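Local coordinates for protein nicotinate-nucleotide--dimethylbenzimidazole phosphoribosyltransferase (Thermus thermophilus HB8, PDB 1WX1) that probably catalyses phosphoribosyl transfer from nicotinate mononucleotide to 5,6-dimethylbenzimidazole, yielding alpha-ribazole 5'-phosphate for cobalamin biosynthesis, at residues Ala48-Ala53 with Ala234-Glu239; Leu76-Leu79 with Ile85-Phe88; Ala95-Asp100 with Ile151-Thr156; Leu114-Arg119 with Gly143-Arg148; Ala155-Ala160 with Leu310-Leu315. One frame throughout, in Å; residues are numbered along the deposited sequence.

Contact 1 (Ala48-Ala53 with Ala234-Glu239)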
# COMPACT_ATOMS: atom_id res chain seq x y z
N ALA A 48 4.53 -12.82 9.65
CA ALA A 48 5.93 -13.08 9.96
C ALA A 48 6.77 -13.00 8.69
O ALA A 48 6.29 -13.30 7.59
CB ALA A 48 6.11 -14.46 10.62
N VAL A 49 8.01 -12.56 8.84
CA VAL A 49 8.95 -12.51 7.73
C VAL A 49 10.22 -13.19 8.21
O VAL A 49 10.68 -12.94 9.33
CB VAL A 49 9.27 -11.05 7.27
CG1 VAL A 49 9.90 -10.25 8.41
CG2 VAL A 49 10.22 -11.07 6.08
N VAL A 50 10.75 -14.09 7.39
CA VAL A 50 11.99 -14.77 7.72
C VAL A 50 13.01 -14.22 6.75
O VAL A 50 12.88 -14.39 5.53
CB VAL A 50 11.88 -16.30 7.55
CG1 VAL A 50 13.24 -16.95 7.83
CG2 VAL A 50 10.83 -16.86 8.51
N VAL A 51 14.01 -13.54 7.28
CA VAL A 51 15.06 -12.95 6.47
C VAL A 51 16.24 -13.90 6.43
O VAL A 51 16.90 -14.11 7.45
CB VAL A 51 15.51 -11.59 7.06
CG1 VAL A 51 16.53 -10.93 6.13
CG2 VAL A 51 14.30 -10.69 7.28
N ALA A 52 16.50 -14.47 5.26
CA ALA A 52 17.61 -15.41 5.08
C ALA A 52 18.86 -14.64 4.65
O ALA A 52 18.80 -13.79 3.76
CB ALA A 52 17.24 -16.45 4.04
N ALA A 53 19.99 -14.94 5.28
CA ALA A 53 21.23 -14.24 4.97
C ALA A 53 22.39 -15.17 4.67
O ALA A 53 22.55 -16.21 5.30
CB ALA A 53 21.60 -13.31 6.13
N ALA A 234 13.55 -20.56 -0.82
CA ALA A 234 12.67 -21.53 -1.46
C ALA A 234 12.09 -22.44 -0.36
O ALA A 234 10.92 -22.82 -0.40
CB ALA A 234 13.44 -22.36 -2.47
N GLY A 235 12.93 -22.78 0.62
CA GLY A 235 12.49 -23.62 1.72
C GLY A 235 11.44 -22.94 2.57
O GLY A 235 10.48 -23.58 3.03
N ILE A 236 11.62 -21.65 2.79
CA ILE A 236 10.67 -20.88 3.58
C ILE A 236 9.29 -20.93 2.92
O ILE A 236 8.28 -21.19 3.59
CB ILE A 236 11.13 -19.40 3.71
CG1 ILE A 236 12.38 -19.34 4.59
CG2 ILE A 236 9.99 -18.53 4.28
CD1 ILE A 236 13.13 -18.01 4.52
N TYR A 237 9.25 -20.71 1.61
CA TYR A 237 7.97 -20.74 0.89
C TYR A 237 7.36 -22.14 0.78
O TYR A 237 6.15 -22.29 0.86
CB TYR A 237 8.13 -20.10 -0.50
CG TYR A 237 8.24 -18.58 -0.45
CD1 TYR A 237 9.32 -17.92 -1.03
CD2 TYR A 237 7.26 -17.81 0.18
CE1 TYR A 237 9.42 -16.53 -0.99
CE2 TYR A 237 7.35 -16.41 0.23
CZ TYR A 237 8.44 -15.79 -0.36
OH TYR A 237 8.57 -14.42 -0.28
N LEU A 238 8.20 -23.16 0.60
CA LEU A 238 7.70 -24.53 0.50
C LEU A 238 7.00 -24.92 1.81
O LEU A 238 5.96 -25.58 1.80
CB LEU A 238 8.85 -25.50 0.22
CG LEU A 238 9.44 -25.47 -1.19
CD1 LEU A 238 10.66 -26.39 -1.26
CD2 LEU A 238 8.38 -25.89 -2.20
N GLU A 239 7.59 -24.51 2.93
CA GLU A 239 7.03 -24.81 4.24
C GLU A 239 5.73 -24.04 4.47
O GLU A 239 4.76 -24.59 5.00
CB GLU A 239 8.05 -24.45 5.33
CG GLU A 239 7.64 -24.88 6.75
CD GLU A 239 7.61 -26.39 6.94
OE1 GLU A 239 8.32 -27.10 6.20
OE2 GLU A 239 6.90 -26.87 7.85
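Ile236 of the helix reaches down to Val50 and Ala52 of the strand, and following it outward from CB accounts for the whole contact. CB itself stays on the helix side of the gap. From there the side chain forks. CG2 goes with the neighbouring strand, where Leu158 and Ala160 receive the isoleucine. CG1, placed anti to the carbonyl carbon (chi1 -69°), leads toward 48-53 and already comes within 4.1 Å of Val50 CG1. It also passes close to the backbone of Gly143 on helix 133-152. The second torsion keeps the chain extended, which pushes CD1 to the front. This methyl lies 3.5 Å from Val50 CG1, tighter than ordinary van der Waals contact, and 3.7 Å from Val50 CB. It also meets Ala52 CB, more loosely, at 4.4 Å, roughly at right angles to the direction of Val50 CG1. The valine and isoleucine cross obliquely, with Val50 offering the methyl that stands anti to its backbone N. No hydrogen bond spans the segments; the grip is purely apolar, and all three residues are buried. Val49 and Val51, one residue out of step, serve the other face of the sheet. The arrangement is that of a helix laid on a central parallel sheet, as in Rossmann-like alpha/beta folds.

Contact 2 (Leu76-Leu79 with Ile85-Phe88)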
# COMPACT_ATOMS: atom_id res chain seq x y z
N LEU A 76 23.43 -8.18 12.21
CA LEU A 76 23.50 -7.66 13.57
C LEU A 76 22.52 -6.50 13.70
O LEU A 76 21.87 -6.34 14.73
CB LEU A 76 24.93 -7.20 13.89
CG LEU A 76 25.94 -8.35 14.01
CD1 LEU A 76 27.34 -7.77 14.19
CD2 LEU A 76 25.58 -9.24 15.19
N ASN A 77 22.41 -5.69 12.65
CA ASN A 77 21.50 -4.54 12.65
C ASN A 77 20.07 -5.07 12.82
O ASN A 77 19.29 -4.50 13.58
CB ASN A 77 21.63 -3.77 11.32
CG ASN A 77 21.05 -2.36 11.39
OD1 ASN A 77 20.87 -1.71 10.35
ND2 ASN A 77 20.78 -1.87 12.59
N PHE A 78 19.75 -6.17 12.12
CA PHE A 78 18.42 -6.79 12.22
C PHE A 78 18.15 -7.20 13.66
O PHE A 78 17.06 -6.95 14.19
CB PHE A 78 18.33 -8.07 11.37
CG PHE A 78 18.43 -7.85 9.88
CD1 PHE A 78 18.90 -8.88 9.06
CD2 PHE A 78 18.09 -6.63 9.31
CE1 PHE A 78 19.02 -8.69 7.68
CE2 PHE A 78 18.21 -6.44 7.93
CZ PHE A 78 18.68 -7.47 7.12
N LEU A 79 19.13 -7.83 14.29
CA LEU A 79 18.97 -8.29 15.67
C LEU A 79 18.88 -7.15 16.67
O LEU A 79 18.38 -7.33 17.78
CB LEU A 79 20.13 -9.23 16.05
CG LEU A 79 20.29 -10.47 15.16
CD1 LEU A 79 21.45 -11.32 15.69
CD2 LEU A 79 19.00 -11.28 15.15
N ILE A 85 13.63 -3.27 7.59
CA ILE A 85 12.69 -4.36 7.83
C ILE A 85 12.13 -4.34 9.25
O ILE A 85 10.94 -4.60 9.45
CB ILE A 85 13.33 -5.75 7.52
CG1 ILE A 85 12.25 -6.84 7.59
CG2 ILE A 85 14.45 -6.05 8.51
CD1 ILE A 85 11.13 -6.64 6.59
N ASN A 86 12.96 -4.03 10.24
CA ASN A 86 12.47 -3.98 11.61
C ASN A 86 11.42 -2.89 11.77
O ASN A 86 10.42 -3.07 12.46
CB ASN A 86 13.60 -3.69 12.60
CG ASN A 86 14.69 -4.73 12.56
OD1 ASN A 86 15.73 -4.52 11.95
ND2 ASN A 86 14.45 -5.87 13.21
N GLN A 87 11.67 -1.74 11.14
CA GLN A 87 10.75 -0.61 11.23
C GLN A 87 9.41 -0.89 10.55
O GLN A 87 8.35 -0.56 11.09
CB GLN A 87 11.39 0.64 10.61
CG GLN A 87 12.69 1.07 11.27
CD GLN A 87 12.61 1.08 12.79
OE1 GLN A 87 11.66 1.59 13.38
NE2 GLN A 87 13.62 0.50 13.44
N PHE A 88 9.46 -1.49 9.37
CA PHE A 88 8.24 -1.81 8.64
C PHE A 88 7.46 -2.90 9.34
O PHE A 88 6.23 -2.86 9.39
CB PHE A 88 8.58 -2.23 7.20
CG PHE A 88 9.13 -1.11 6.35
CD1 PHE A 88 9.12 0.21 6.81
CD2 PHE A 88 9.64 -1.37 5.08
CE1 PHE A 88 9.61 1.25 6.01
CE2 PHE A 88 10.13 -0.33 4.28
CZ PHE A 88 10.11 0.98 4.75
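Asn77 and Phe78, near the end of helix 70-79, face Ile85 and Asn86 of the next helix across a short turn. Asn77 takes little part: its backbone O lies 3.9 Å from Asn86 OD1, while its own side-chain OD1 hydrogen-bonds to Thr17 of the second subunit. Phe78 does the work, with both ring and backbone. On the ring, CD2 and CE2 are each 3.8 Å from Ile85 CG2, the methyl approaching obliquely. Ile85 presents that branch because CG1 is anti to its backbone N (chi1 -172°), which sends the longer arm elsewhere. Asn86 OD1 sits at the ring edge near its plane, 4.1 Å from Phe78 CD2; the amide and ring planes are 52° apart. The backbone carbonyl of Phe78 then accepts a hydrogen bond from Asn86 ND2, at 3.0 Å to Phe78 O. The donor lies in the carbonyl plane on a lone pair, but the bond is bent (N-H...O 136°), and the oxygen lies out of the amide plane as well. Asn86 OD1 also takes the backbone N of Ala83, so both ends of the amide are engaged, which probably fixes its flip. Ile85 N hydrogen-bonds to Glu304, the predicted proton acceptor. The helix pair rests on strands 47-54 and 94-100 through Val51 and Val98, with helix 306-321 packed alongside Ile85 and Phe88.

Contact 3 (Ala95-Asp100 with Ile151-Thr156)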
# COMPACT_ATOMS: atom_id res chain seq x y z
N ALA A 95 6.17 -10.42 12.82
CA ALA A 95 7.33 -10.89 13.57
C ALA A 95 8.52 -10.98 12.62
O ALA A 95 8.36 -11.28 11.44
CB ALA A 95 7.03 -12.27 14.17
N VAL A 96 9.71 -10.71 13.13
CA VAL A 96 10.91 -10.77 12.31
C VAL A 96 11.83 -11.88 12.79
O VAL A 96 12.20 -11.93 13.96
CB VAL A 96 11.70 -9.44 12.32
CG1 VAL A 96 12.99 -9.59 11.52
CG2 VAL A 96 10.86 -8.31 11.74
N TYR A 97 12.18 -12.79 11.89
CA TYR A 97 13.10 -13.88 12.22
C TYR A 97 14.26 -13.78 11.25
O TYR A 97 14.06 -13.43 10.08
CB TYR A 97 12.44 -15.25 12.05
CG TYR A 97 11.23 -15.48 12.93
CD1 TYR A 97 9.96 -15.09 12.52
CD2 TYR A 97 11.37 -16.09 14.17
CE1 TYR A 97 8.85 -15.30 13.32
CE2 TYR A 97 10.26 -16.31 14.99
CZ TYR A 97 9.01 -15.91 14.56
OH TYR A 97 7.92 -16.12 15.37
N VAL A 98 15.46 -14.07 11.72
CA VAL A 98 16.64 -14.03 10.87
C VAL A 98 17.24 -15.43 10.79
O VAL A 98 17.31 -16.14 11.79
CB VAL A 98 17.71 -13.05 11.43
CG1 VAL A 98 18.91 -12.99 10.48
CG2 VAL A 98 17.11 -11.66 11.59
N LEU A 99 17.66 -15.82 9.59
CA LEU A 99 18.24 -17.14 9.39
C LEU A 99 19.61 -17.00 8.73
O LEU A 99 19.72 -16.45 7.63
CB LEU A 99 17.32 -17.98 8.49
CG LEU A 99 17.90 -19.28 7.91
CD1 LEU A 99 18.14 -20.29 9.02
CD2 LEU A 99 16.94 -19.85 6.87
N ASP A 100 20.64 -17.48 9.40
CA ASP A 100 21.98 -17.45 8.84
C ASP A 100 22.25 -18.81 8.21
O ASP A 100 22.37 -19.80 8.92
CB ASP A 100 23.04 -17.19 9.93
CG ASP A 100 24.47 -17.40 9.42
OD1 ASP A 100 25.39 -17.56 10.25
OD2 ASP A 100 24.69 -17.40 8.18
N ILE A 151 5.57 -20.14 11.85
CA ILE A 151 4.22 -20.67 11.82
C ILE A 151 3.79 -21.18 13.20
O ILE A 151 2.68 -20.90 13.66
CB ILE A 151 4.10 -21.81 10.78
CG1 ILE A 151 4.43 -21.26 9.38
CG2 ILE A 151 2.70 -22.41 10.79
CD1 ILE A 151 4.66 -22.34 8.33
N ALA A 152 4.67 -21.94 13.86
CA ALA A 152 4.37 -22.48 15.18
C ALA A 152 4.13 -21.35 16.17
O ALA A 152 3.38 -21.50 17.14
CB ALA A 152 5.51 -23.38 15.65
N GLU A 153 4.77 -20.21 15.94
CA GLU A 153 4.61 -19.08 16.85
C GLU A 153 3.40 -18.21 16.52
O GLU A 153 3.20 -17.17 17.14
CB GLU A 153 5.89 -18.26 16.89
CG GLU A 153 7.11 -19.11 17.16
CD GLU A 153 8.18 -18.38 17.94
OE1 GLU A 153 8.45 -17.21 17.62
OE2 GLU A 153 8.74 -19.00 18.88
N GLY A 154 2.61 -18.60 15.52
CA GLY A 154 1.41 -17.84 15.21
C GLY A 154 1.28 -17.06 13.92
O GLY A 154 0.30 -16.33 13.75
N ALA A 155 2.22 -17.19 13.00
CA ALA A 155 2.12 -16.45 11.75
C ALA A 155 0.89 -16.90 10.96
O ALA A 155 0.63 -18.09 10.81
CB ALA A 155 3.38 -16.66 10.91
N THR A 156 0.12 -15.93 10.45
CA THR A 156 -1.08 -16.23 9.66
C THR A 156 -0.82 -15.90 8.19
O THR A 156 -1.64 -16.19 7.31
CB THR A 156 -2.30 -15.45 10.16
OG1 THR A 156 -2.11 -14.06 9.94
CG2 THR A 156 -2.51 -15.71 11.65
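Tyr97 and Glu153 make the whole of this contact, and its polar part is a single short hydrogen bond. Tyr97 OH donates to Glu153 OE1 at 2.6 Å. The carboxylate oxygen is met on its anti side, slightly out of the carboxylate plane, and lies in the plane of the ring at its edge. The two flat groups are turned 62° against each other. OE1 lies beside the ring edge, 3.3 Å from Tyr97 CE2, and Glu153 CB adds a contact at 3.3 Å to Tyr97 OH. A bend in the glutamate at its second torsion (chi2 -148°) brings OE1 to the hydroxyl. Its other oxygen, OE2, has a long and weak ion pair with Arg149. A phenylalanine in place of Tyr97 would keep the ring but lack the hydroxyl, so Glu153 OE1 would probably lose its mate and the carboxylate be set freer to swing into solvent. Apolar packing holds the ring itself, which lies against Ala48 and Ala150. On the backbone side, Gly154 N bonds back to Ile151 O at 3.0 Å, and with its positive phi Gly154 closes helix 133-152 in a Schellman motif. The chain then turns into strand 157-163, so the tyrosine ties a sheet strand to the helix end of a beta-alpha-beta crossover.

Contact 4 (Leu114-Arg119 with Gly143-Arg148)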
# COMPACT_ATOMS: atom_id res chain seq x y z
N LEU A 114 18.21 -17.86 13.77
CA LEU A 114 18.37 -19.30 13.61
C LEU A 114 19.75 -19.46 12.97
O LEU A 114 19.96 -19.04 11.83
CB LEU A 114 17.29 -19.87 12.68
CG LEU A 114 16.86 -21.31 12.93
CD1 LEU A 114 15.37 -21.30 13.25
CD2 LEU A 114 17.10 -22.18 11.72
N LYS A 115 20.68 -20.05 13.71
CA LYS A 115 22.03 -20.24 13.19
C LYS A 115 22.18 -21.59 12.52
O LYS A 115 22.27 -22.62 13.18
CB LYS A 115 23.05 -20.07 14.32
CG LYS A 115 22.96 -18.69 14.97
CD LYS A 115 24.25 -18.25 15.65
CE LYS A 115 24.64 -19.13 16.81
NZ LYS A 115 25.84 -18.58 17.50
N ARG A 116 22.19 -21.58 11.18
CA ARG A 116 22.31 -22.81 10.39
C ARG A 116 23.30 -22.61 9.25
O ARG A 116 23.05 -23.02 8.11
CB ARG A 116 20.94 -23.19 9.83
CG ARG A 116 19.90 -23.47 10.90
CD ARG A 116 20.12 -24.82 11.56
NE ARG A 116 19.12 -25.11 12.59
CZ ARG A 116 19.08 -24.54 13.79
NH1 ARG A 116 19.99 -23.65 14.15
NH2 ARG A 116 18.12 -24.88 14.65
N LYS A 117 24.43 -21.97 9.55
CA LYS A 117 25.45 -21.69 8.55
C LYS A 117 25.88 -22.98 7.84
O LYS A 117 26.41 -23.89 8.47
CB LYS A 117 26.65 -21.02 9.21
CG LYS A 117 27.55 -20.26 8.25
CD LYS A 117 28.85 -19.80 8.92
CE LYS A 117 28.61 -18.89 10.12
NZ LYS A 117 28.02 -17.57 9.75
N VAL A 118 25.65 -23.03 6.53
CA VAL A 118 26.02 -24.19 5.72
C VAL A 118 27.51 -24.12 5.39
O VAL A 118 28.23 -25.13 5.45
CB VAL A 118 25.19 -24.21 4.41
CG1 VAL A 118 25.68 -25.34 3.50
CG2 VAL A 118 23.72 -24.39 4.75
N ARG A 119 27.96 -22.93 5.05
CA ARG A 119 29.36 -22.67 4.72
C ARG A 119 29.53 -21.15 4.77
O ARG A 119 28.54 -20.42 4.72
CB ARG A 119 29.71 -23.20 3.33
CG ARG A 119 28.73 -22.80 2.23
CD ARG A 119 29.16 -23.39 0.89
NE ARG A 119 30.36 -22.73 0.37
CZ ARG A 119 31.12 -23.22 -0.61
NH1 ARG A 119 30.81 -24.37 -1.18
NH2 ARG A 119 32.18 -22.53 -1.02
N GLY A 143 15.70 -23.31 5.69
CA GLY A 143 14.61 -22.40 5.37
C GLY A 143 13.28 -22.96 5.87
O GLY A 143 12.47 -22.23 6.45
N ARG A 144 13.05 -24.25 5.66
CA ARG A 144 11.82 -24.88 6.14
C ARG A 144 11.74 -24.76 7.67
O ARG A 144 10.69 -24.44 8.22
CB ARG A 144 11.79 -26.37 5.78
CG ARG A 144 11.42 -26.70 4.34
CD ARG A 144 11.48 -28.21 4.14
NE ARG A 144 10.91 -28.65 2.87
CZ ARG A 144 9.61 -28.72 2.61
NH1 ARG A 144 8.72 -28.36 3.53
NH2 ARG A 144 9.20 -29.15 1.43
N GLU A 145 12.86 -25.03 8.34
CA GLU A 145 12.91 -24.96 9.80
C GLU A 145 12.53 -23.59 10.34
O GLU A 145 11.73 -23.48 11.28
CB GLU A 145 14.32 -25.32 10.30
CG GLU A 145 14.38 -25.60 11.80
CD GLU A 145 15.79 -25.81 12.32
OE1 GLU A 145 16.69 -26.12 11.51
OE2 GLU A 145 16.01 -25.67 13.54
N ALA A 146 13.10 -22.54 9.75
CA ALA A 146 12.81 -21.18 10.18
C ALA A 146 11.34 -20.82 9.95
O ALA A 146 10.70 -20.20 10.80
CB ALA A 146 13.73 -20.20 9.46
N ALA A 147 10.80 -21.23 8.81
CA ALA A 147 9.40 -20.95 8.50
C ALA A 147 8.48 -21.69 9.47
O ALA A 147 7.48 -21.13 9.93
CB ALA A 147 9.07 -21.38 7.06
N ARG A 148 8.82 -22.94 9.79
CA ARG A 148 8.00 -23.72 10.70
C ARG A 148 7.93 -23.06 12.07
O ARG A 148 6.87 -23.06 12.72
CB ARG A 148 8.54 -25.15 10.85
CG ARG A 148 7.80 -26.01 11.87
CD ARG A 148 6.27 -25.97 11.69
NE ARG A 148 5.85 -26.33 10.34
CZ ARG A 148 4.58 -26.37 9.93
NH1 ARG A 148 3.60 -26.06 10.77
NH2 ARG A 148 4.30 -26.71 8.68
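Arg116 and Glu145 form a two-pronged salt bridge, the arginine gripping side-on with NE and NH2. NE meets Glu145 OE1 at 2.8 Å, and NH2 meets Glu145 OE2 at a short 2.5 Å. Both oxygens are used on their syn side, yet the fit is not coplanar: guanidinium and carboxylate planes stand 50° apart, and each nitrogen finds its oxygen tilted from the guanidinium plane. Leu114 lies underneath as an apolar floor. Its CD2 sits 3.6 Å from the guanidinium plane, over the centre of the Arg116 group, and 3.9 Å from Glu145 CD. The other methyl, CD1, touches the helix backbone at Ala146 CA, 4.0 Å away. What sets the arginine in place comes next. Arg116 bends at chi2 (-75°), folding back so that NH1 reaches Lys115 O at 2.7 Å, from above the carbonyl plane. That bond helps fix the rotation of the guanidinium. Glu145, by contrast, runs out straight from the helix, CG anti to the backbone N. Further out, Leu99 of the adjoining strand packs against Leu114, Arg116 and Ala146. The contact clasps an edge strand of the parallel sheet within this chain, and the loop after it, to helix 133-152, the connecting helix of a beta-alpha-beta crossover.

Contact 5 (Ala155-Ala160 with Leu310-Leu315)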
# COMPACT_ATOMS: atom_id res chain seq x y z
N ALA A 155 2.22 -17.19 13.00
CA ALA A 155 2.12 -16.45 11.75
C ALA A 155 0.89 -16.90 10.96
O ALA A 155 0.63 -18.09 10.81
CB ALA A 155 3.38 -16.66 10.91
N THR A 156 0.12 -15.93 10.45
CA THR A 156 -1.08 -16.23 9.66
C THR A 156 -0.82 -15.90 8.19
O THR A 156 -1.64 -16.19 7.31
CB THR A 156 -2.30 -15.45 10.16
OG1 THR A 156 -2.11 -14.06 9.94
CG2 THR A 156 -2.51 -15.71 11.65
N LEU A 157 0.31 -15.26 7.93
CA LEU A 157 0.74 -14.95 6.57
C LEU A 157 2.25 -14.92 6.68
O LEU A 157 2.80 -14.49 7.70
CB LEU A 157 0.17 -13.62 6.05
CG LEU A 157 0.33 -12.28 6.74
CD1 LEU A 157 -0.06 -11.19 5.75
CD2 LEU A 157 -0.54 -12.21 7.98
N LEU A 158 2.93 -15.38 5.63
CA LEU A 158 4.38 -15.49 5.66
C LEU A 158 5.10 -14.84 4.49
O LEU A 158 4.69 -14.97 3.34
CB LEU A 158 4.73 -16.98 5.71
CG LEU A 158 6.19 -17.39 5.81
CD1 LEU A 158 6.77 -16.93 7.14
CD2 LEU A 158 6.29 -18.91 5.66
N ALA A 159 6.17 -14.12 4.80
CA ALA A 159 6.98 -13.48 3.78
C ALA A 159 8.42 -13.90 3.99
O ALA A 159 8.79 -14.37 5.07
CB ALA A 159 6.86 -11.96 3.90
N ALA A 160 9.24 -13.75 2.95
CA ALA A 160 10.65 -14.08 3.06
C ALA A 160 11.40 -12.80 2.76
O ALA A 160 10.91 -11.93 2.03
CB ALA A 160 11.03 -15.18 2.07
N LEU A 310 5.40 -4.44 3.89
CA LEU A 310 4.58 -3.25 3.67
C LEU A 310 3.23 -3.63 3.06
O LEU A 310 2.24 -2.91 3.22
CB LEU A 310 5.30 -2.28 2.73
CG LEU A 310 6.51 -1.54 3.31
CD1 LEU A 310 7.17 -0.71 2.22
CD2 LEU A 310 6.05 -0.65 4.46
N ALA A 311 3.18 -4.76 2.37
CA ALA A 311 1.94 -5.21 1.73
C ALA A 311 1.01 -6.01 2.65
O ALA A 311 -0.15 -6.24 2.31
CB ALA A 311 2.26 -6.04 0.50
N MET A 312 1.50 -6.42 3.81
CA MET A 312 0.67 -7.21 4.71
C MET A 312 -0.61 -6.51 5.15
O MET A 312 -1.67 -7.12 5.19
CB MET A 312 1.47 -7.69 5.92
CG MET A 312 2.56 -8.69 5.54
SD MET A 312 3.40 -9.42 6.97
CE MET A 312 4.34 -10.72 6.19
N PRO A 313 -0.53 -5.21 5.50
CA PRO A 313 -1.77 -4.53 5.92
C PRO A 313 -2.80 -4.53 4.79
O PRO A 313 -4.00 -4.56 5.04
CB PRO A 313 -1.29 -3.12 6.28
CG PRO A 313 0.12 -3.35 6.75
CD PRO A 313 0.64 -4.34 5.72
N LEU A 314 -2.33 -4.49 3.55
CA LEU A 314 -3.24 -4.52 2.41
C LEU A 314 -3.90 -5.88 2.32
O LEU A 314 -5.09 -5.98 2.01
CB LEU A 314 -2.49 -4.23 1.10
CG LEU A 314 -1.95 -2.82 0.92
CD1 LEU A 314 -1.29 -2.71 -0.45
CD2 LEU A 314 -3.10 -1.81 1.04
N LEU A 315 -3.15 -6.94 2.59
CA LEU A 315 -3.72 -8.28 2.55
C LEU A 315 -4.79 -8.43 3.62
O LEU A 315 -5.83 -9.05 3.40
CB LEU A 315 -2.63 -9.35 2.75
CG LEU A 315 -1.51 -9.34 1.71
CD1 LEU A 315 -0.56 -10.50 1.98
CD2 LEU A 315 -2.09 -9.46 0.32
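Leu157 lays its CD1 slantwise against the stem of Met312, and the way each is turned decides which atoms meet. Leu157 has CG tucked between its backbone N and carbonyl carbon (chi1 56°), and the chain carries CD1 onto the flank of the methionine. That methyl lies 3.6 Å from Met312 CG and 3.8 Å from Met312 CB, well short of the tip. The methionine runs out extended past CG, so its end lands further along the strand, with CE 3.6 Å from Ala159 CB. Leu315, one helical turn on, brings its CD1 to within 3.9 Å of Leu157 CD1. Replacing Met312 by an alanine would probably leave Ala159 CB without the methyl it meets and Leu157 CD1 with less to pack on. No hydrogen bond crosses. Strand 157-160 and the helix segment run nearly antiparallel, at 158°, their axes 10.1 Å apart. The helix is kinked at Pro313, which packs against Pro313 of the second subunit. Leu158 and Ala160 face the opposite way, onto helix 228-242, so this strand is sandwiched between helical layers, the arrangement of a three-layer alpha/beta fold with a central parallel sheet.

In the fold
Contacts 1 and 5 are core: both are wholly apolar and buried, and they load helices onto the two faces of the same sheet, their strands being neighbours in it. Contact 2 lies on the face of contact 5, touching it through Phe88 and Leu310; it is buried too but mixes a hydrogen bond with ring packing, beside the predicted active site, and like contact 5 it touches the second subunit. Contacts 3 and 4 share helix 133-152 and lie nearer the surface, where charged and polar side chains do the joining. Salt bridges from Glu239 to Arg144 and Arg148 tie contact 4 to contact 1, whereas contacts 3 and 5 share Ala155 and Thr156.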